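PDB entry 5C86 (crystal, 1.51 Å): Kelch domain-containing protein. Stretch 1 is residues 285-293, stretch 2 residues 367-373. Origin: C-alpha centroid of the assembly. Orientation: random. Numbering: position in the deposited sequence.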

# COMPACT_ATOMS: atom_id res chain seq x y z
N VAL A 285 -6.57 1.82 3.84
CA VAL A 285 -6.95 2.01 5.24
C VAL A 285 -6.86 3.48 5.65
O VAL A 285 -5.90 4.14 5.31
N MET A 286 -7.88 3.95 6.33
CA MET A 286 -8.02 5.30 6.83
C MET A 286 -7.75 5.42 8.33
O MET A 286 -7.76 4.41 9.05
N PRO A 287 -7.55 6.65 8.82
CA PRO A 287 -7.16 6.76 10.23
C PRO A 287 -8.14 6.21 11.22
O PRO A 287 -7.67 5.82 12.32
N ASP A 288 -9.42 6.19 10.94
CA ASP A 288 -10.40 5.61 11.83
C ASP A 288 -10.55 4.15 11.74
O ASP A 288 -11.39 3.58 12.44
N GLY A 289 -9.77 3.48 10.90
CA GLY A 289 -9.83 2.02 10.79
C GLY A 289 -10.74 1.49 9.76
O GLY A 289 -10.71 0.31 9.47
N LYS A 290 -11.43 2.39 9.07
CA LYS A 290 -12.23 1.94 7.95
C LYS A 290 -11.36 1.75 6.72
O LYS A 290 -10.19 2.19 6.67
N ILE A 291 -11.92 1.05 5.74
CA ILE A 291 -11.19 0.70 4.52
C ILE A 291 -11.98 1.08 3.28
O ILE A 291 -13.16 0.80 3.19
N TRP A 292 -11.37 1.79 2.36
CA TRP A 292 -12.09 2.16 1.09
C TRP A 292 -11.59 1.27 -0.02
O TRP A 292 -10.35 1.13 -0.16
N VAL A 293 -12.51 0.70 -0.76
CA VAL A 293 -12.23 -0.22 -1.86
C VAL A 293 -12.71 0.45 -3.11
O VAL A 293 -13.92 0.66 -3.25
N PHE A 367 -8.99 13.20 -5.68
CA PHE A 367 -8.90 12.88 -4.28
C PHE A 367 -10.26 12.78 -3.73
O PHE A 367 -11.13 13.67 -3.92
N TRP A 368 -10.55 11.68 -3.07
CA TRP A 368 -11.84 11.48 -2.44
C TRP A 368 -11.75 11.88 -0.95
O TRP A 368 -10.85 11.44 -0.24
N SER A 369 -12.66 12.73 -0.54
CA SER A 369 -12.78 13.14 0.85
C SER A 369 -13.78 12.24 1.50
O SER A 369 -15.01 12.24 1.18
N PRO A 370 -13.35 11.42 2.52
CA PRO A 370 -14.29 10.58 3.15
C PRO A 370 -15.35 11.27 4.05
O PRO A 370 -15.17 12.45 4.38
N PRO A 371 -16.39 10.56 4.50
CA PRO A 371 -17.44 11.16 5.40
C PRO A 371 -16.85 11.82 6.63
O PRO A 371 -17.44 12.79 7.11
N TYR A 372 -15.71 11.36 7.18
CA TYR A 372 -15.24 11.93 8.41
C TYR A 372 -14.73 13.35 8.20
O TYR A 372 -14.35 14.00 9.21
N LEU A 373 -14.65 13.88 6.99
CA LEU A 373 -14.26 15.28 6.78
C LEU A 373 -15.48 16.17 6.67
O LEU A 373 -15.27 17.37 6.45

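The two stretches meet chiefly through side chains, with no hydrogen bond between them. At one end Trp292 and Trp368, both with CA-to-CB bonds directed toward the other stretch and with chi1 near t (-170° and -179°) and similar chi2 values (59° and 66°), lay their indoles nearly parallel in an offset stack. The five-membered ring of Trp292 covers the six-membered ring of Trp368, with centroids 3.8 Å apart, planes inclined by 4°, and Trp292 CD1 3.3 Å from Trp368 CZ3. Each NE1 finds its hydrogen-bond partner elsewhere in the structure.

Met286, in an m, t, m conformation, runs from Tyr372 toward this stack: its CB lies near the plane of the tyrosine ring, 3.9 Å from Tyr372 CE2, whereas SD reaches 3.8 Å from Pro370 CG and 4.4 Å from Trp368 CZ3. Tyr372 adopts chi1 p (53°), which carries its ring over to the turn formed by Met286 to Gly289. There its OH, hydrogen-bonded elsewhere, lies 3.4 Å from Pro287 CD.

Asp288 is also p (56°), a rotamer that folds its carboxylate back to the backbone, where OD1 accepts from Lys290 N at 3.1 Å. Asp288 OD2 forms a salt bridge with Lys290 NZ (2.9 Å) and meets the edge of the tyrosine ring, 3.3 Å from Tyr372 CD2.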

# COMPACT_ATOMS: atom_id res chain seq x y z
CB VAL A 285 -6.24 1.08 6.25
CG1 VAL A 285 -4.78 1.34 6.37
CG2 VAL A 285 -6.87 1.14 7.66
CB MET A 286 -9.42 5.74 6.48
CG MET A 286 -9.56 6.10 4.99
SD MET A 286 -11.32 6.23 4.57
CE MET A 286 -11.62 4.67 4.56
CB PRO A 287 -7.01 8.28 10.46
CG PRO A 287 -7.35 8.90 9.19
CD PRO A 287 -7.26 7.90 8.09
CB ASP A 288 -11.78 6.21 11.54
CG ASP A 288 -12.26 6.06 10.12
OD1 ASP A 288 -11.57 5.47 9.29
OD2 ASP A 288 -13.40 6.57 9.83
CB LYS A 290 -13.43 2.87 7.64
CG LYS A 290 -14.43 2.92 8.80
CD LYS A 290 -15.71 3.76 8.34
CE LYS A 290 -16.62 4.22 9.47
NZ LYS A 290 -16.06 5.51 10.00
CB ILE A 291 -10.85 -0.77 4.45
CG1 ILE A 291 -10.03 -1.17 5.69
CG2 ILE A 291 -10.11 -1.14 3.19
CD1 ILE A 291 -9.92 -2.66 5.94
CB TRP A 292 -11.77 3.55 0.81
CG TRP A 292 -12.57 4.22 -0.29
CD1 TRP A 292 -13.89 4.36 -0.31
CD2 TRP A 292 -12.03 4.91 -1.41
NE1 TRP A 292 -14.26 5.16 -1.40
CE2 TRP A 292 -13.14 5.49 -2.08
CE3 TRP A 292 -10.76 5.14 -1.90
CZ2 TRP A 292 -12.96 6.31 -3.18
CZ3 TRP A 292 -10.61 6.00 -3.00
CH2 TRP A 292 -11.72 6.56 -3.59
CB VAL A 293 -12.87 -1.60 -1.68
CG1 VAL A 293 -12.38 -2.50 -2.75
CG2 VAL A 293 -12.47 -2.18 -0.29
CB PHE A 367 -8.06 13.96 -3.58
CG PHE A 367 -6.65 13.98 -4.00
CD1 PHE A 367 -5.63 13.14 -3.43
CD2 PHE A 367 -6.23 14.79 -5.06
CE1 PHE A 367 -4.39 13.16 -3.84
CE2 PHE A 367 -4.89 14.79 -5.48
CZ PHE A 367 -3.95 14.00 -4.86
CB TRP A 368 -12.31 10.03 -2.50
CG TRP A 368 -13.61 9.75 -1.90
CD1 TRP A 368 -14.87 10.21 -2.31
CD2 TRP A 368 -13.88 8.89 -0.78
NE1 TRP A 368 -15.82 9.76 -1.50
CE2 TRP A 368 -15.26 8.92 -0.54
CE3 TRP A 368 -13.04 8.14 0.10
CZ2 TRP A 368 -15.86 8.16 0.46
CZ3 TRP A 368 -13.64 7.40 1.05
CH2 TRP A 368 -15.01 7.45 1.31
CB SER A 369 -13.24 14.61 0.99
OG SER A 369 -12.28 15.50 0.58
CB PRO A 370 -13.39 9.60 4.03
CG PRO A 370 -12.07 9.72 3.42
CD PRO A 370 -11.95 11.15 2.96
CB PRO A 371 -18.30 9.98 5.77
CG PRO A 371 -18.15 9.06 4.61
CD PRO A 371 -16.73 9.17 4.14
CB TYR A 372 -14.14 11.03 9.07
CG TYR A 372 -12.94 10.64 8.25
CD1 TYR A 372 -12.27 11.46 7.37
CD2 TYR A 372 -12.40 9.38 8.44
CE1 TYR A 372 -11.17 11.09 6.64
CE2 TYR A 372 -11.27 8.97 7.68
CZ TYR A 372 -10.67 9.81 6.79
OH TYR A 372 -9.57 9.40 6.06
CB LEU A 373 -13.38 15.42 5.53
CG LEU A 373 -12.04 14.65 5.56
CD1 LEU A 373 -11.23 14.97 4.31
CD2 LEU A 373 -11.23 14.99 6.79